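Local coordinates for probable zinc protease PqqL (Escherichia coli, PDB 6OFT), which probably acts as a periplasmic zinc-dependent endopeptidase of the M16 family, this chain being the first half of the protein, at residues 55-60 / 96-101. Sequence-based numbering, arbitrary orientation.
Sequences FVEHMM and TVYQVS
Tyr98 reaches from strand 96-103 to Glu57 on helix 52-59 and to Met60, which follows it; the helix carries the inverted zinc-binding motif HxxEH of M16 peptidases, His54, Glu57 and His58. Glu57 is the predicted proton acceptor, and the contact packs its helix against the mixed sheet of the catalytic domain. From CB of the tyrosine, CG is set anti to the carbonyl carbon (chi1 -59°), and the outer ring atoms and OH come close to Glu57 and Met60. Tyr98 CE1 receives Met60 CG at 3.4 Å, an oblique approach, with Met60 CB 3.7 Å from the same CE1, while Glu57 O lies at the ring edge, in plane, 3.7 Å from CE1. CZ is next, 3.6 Å from Met60 CG. At the tip, Tyr98 OH lies 3.2 Å from Glu57 CA and is hydrogen-bonded to Tyr194, not to the helix. Met60 crosses the tyrosine at about a right angle, and its SD makes an oblique Met-aromatic contact with the ring. A leucine in place of Tyr98 would probably leave a gap beside Met60 CG and Glu57 CA and cost the Tyr194 hydroxyl this hydrogen bond. Glu57 CG is anti to the backbone N (chi1 -178°), and the bend at chi2 leads the carboxylate away from the strand, where OE2 bonds Thr91 OG1. Beside the ring, Thr96, its OG1 taken up by Thr40 O, lays its methyl on the aliphatic stem of the glutamate, CG2 lying 3.8 Å from both Glu57 CB and Glu57 CG.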
loop_
_atom_site.group_PDB
_atom_site.type_symbol
_atom_site.label_atom_id
_atom_site.label_comp_id
_atom_site.label_asym_id
_atom_site.label_seq_id
_atom_site.Cartn_x
_atom_site.Cartn_y
_atom_site.Cartn_z
ATOM N N PHE A 55 19.764 0.207 1.317
ATOM C CA PHE A 55 21.139 0.633 1.016
ATOM C C PHE A 55 21.499 0.188 -0.424
ATOM O O PHE A 55 21.998 1.013 -1.195
ATOM C CB PHE A 55 22.145 0.082 2.052
ATOM C CG PHE A 55 23.456 0.834 2.231
ATOM C CD1 PHE A 55 24.166 1.311 1.130
ATOM C CD2 PHE A 55 24.014 0.998 3.495
ATOM C CE1 PHE A 55 25.377 1.997 1.296
ATOM C CE2 PHE A 55 25.232 1.675 3.662
ATOM C CZ PHE A 55 25.912 2.160 2.563
ATOM N N VAL A 56 21.166 -1.075 -0.806
ATOM C CA VAL A 56 21.397 -1.612 -2.166
ATOM C C VAL A 56 20.722 -0.709 -3.232
ATOM O O VAL A 56 21.349 -0.390 -4.238
ATOM C CB VAL A 56 20.985 -3.120 -2.309
ATOM C CG1 VAL A 56 20.835 -3.538 -3.774
ATOM C CG2 VAL A 56 21.978 -4.032 -1.601
ATOM N N GLU A 57 19.457 -0.289 -2.973
ATOM C CA GLU A 57 18.649 0.584 -3.831
ATOM C C GLU A 57 19.377 1.904 -4.149
ATOM O O GLU A 57 19.485 2.275 -5.310
ATOM C CB GLU A 57 17.286 0.836 -3.168
ATOM C CG GLU A 57 16.331 1.698 -3.983
ATOM C CD GLU A 57 15.842 2.894 -3.193
ATOM O OE1 GLU A 57 16.183 4.035 -3.566
ATOM O OE2 GLU A 57 15.148 2.687 -2.176
ATOM N N HIS A 58 19.917 2.566 -3.118
ATOM C CA HIS A 58 20.716 3.784 -3.247
ATOM C C HIS A 58 21.994 3.534 -4.077
ATOM O O HIS A 58 22.375 4.373 -4.894
ATOM C CB HIS A 58 21.091 4.311 -1.846
ATOM C CG HIS A 58 20.019 5.147 -1.222
ATOM N ND1 HIS A 58 20.190 6.500 -1.031
ATOM C CD2 HIS A 58 18.785 4.799 -0.787
ATOM C CE1 HIS A 58 19.068 6.933 -0.483
ATOM N NE2 HIS A 58 18.192 5.949 -0.318
ATOM N N MET A 59 22.612 2.362 -3.911
ATOM C CA MET A 59 23.851 2.018 -4.617
ATOM C C MET A 59 23.678 1.841 -6.129
ATOM O O MET A 59 24.684 1.828 -6.839
ATOM C CB MET A 59 24.538 0.785 -3.996
ATOM C CG MET A 59 25.165 1.018 -2.613
ATOM S SD MET A 59 26.204 2.494 -2.412
ATOM C CE MET A 59 27.419 2.263 -3.784
ATOM N N MET A 60 22.426 1.754 -6.636
ATOM C CA MET A 60 22.188 1.606 -8.080
ATOM C C MET A 60 22.521 2.893 -8.834
ATOM O O MET A 60 22.898 2.858 -10.009
ATOM C CB MET A 60 20.738 1.158 -8.374
ATOM C CG MET A 60 20.415 -0.261 -7.898
ATOM S SD MET A 60 21.540 -1.572 -8.447
ATOM C CE MET A 60 22.450 -1.832 -6.946
ATOM N N THR A 96 11.577 -3.720 -4.089
ATOM C CA THR A 96 12.468 -2.621 -4.438
ATOM C C THR A 96 12.089 -2.300 -5.871
ATOM O O THR A 96 12.050 -3.205 -6.705
ATOM C CB THR A 96 13.947 -3.003 -4.320
ATOM O OG1 THR A 96 14.158 -3.754 -3.130
ATOM C CG2 THR A 96 14.834 -1.787 -4.306
ATOM N N VAL A 97 11.743 -1.045 -6.151
ATOM C CA VAL A 97 11.303 -0.661 -7.498
ATOM C C VAL A 97 12.130 0.514 -8.008
ATOM O O VAL A 97 12.338 1.485 -7.264
ATOM C CB VAL A 97 9.760 -0.382 -7.564
ATOM C CG1 VAL A 97 9.313 0.009 -8.976
ATOM C CG2 VAL A 97 8.950 -1.595 -7.099
ATOM N N TYR A 98 12.557 0.435 -9.294
ATOM C CA TYR A 98 13.361 1.440 -9.999
ATOM C C TYR A 98 12.519 2.019 -11.112
ATOM O O TYR A 98 11.986 1.271 -11.937
ATOM C CB TYR A 98 14.670 0.810 -10.505
ATOM C CG TYR A 98 15.490 0.235 -9.373
ATOM C CD1 TYR A 98 16.402 1.022 -8.682
ATOM C CD2 TYR A 98 15.313 -1.087 -8.953
ATOM C CE1 TYR A 98 17.124 0.515 -7.608
ATOM C CE2 TYR A 98 16.022 -1.603 -7.876
ATOM C CZ TYR A 98 16.939 -0.801 -7.217
ATOM O OH TYR A 98 17.695 -1.300 -6.194
ATOM N N GLN A 99 12.327 3.346 -11.086
ATOM C CA GLN A 99 11.351 4.012 -11.952
ATOM C C GLN A 99 11.931 5.093 -12.838
ATOM O O GLN A 99 12.687 5.945 -12.368
ATOM C CB GLN A 99 10.197 4.612 -11.093
ATOM C CG GLN A 99 9.565 3.633 -10.066
ATOM C CD GLN A 99 8.728 4.312 -8.992
ATOM O OE1 GLN A 99 9.051 5.394 -8.507
ATOM N NE2 GLN A 99 7.637 3.679 -8.575
ATOM N N VAL A 100 11.576 5.040 -14.138
ATOM C CA VAL A 100 11.947 6.054 -15.119
ATOM C C VAL A 100 10.684 6.377 -15.969
ATOM O O VAL A 100 10.015 5.467 -16.456
ATOM C CB VAL A 100 13.168 5.691 -16.017
ATOM C CG1 VAL A 100 13.526 6.848 -16.962
ATOM C CG2 VAL A 100 14.391 5.281 -15.192
ATOM N N SER A 101 10.379 7.667 -16.127
ATOM C CA SER A 101 9.311 8.178 -16.977
ATOM C C SER A 101 9.998 9.081 -17.997
ATOM O O SER A 101 10.752 9.974 -17.611
ATOM C CB SER A 101 8.307 8.997 -16.167
ATOM O OG SER A 101 7.177 9.316 -16.971
#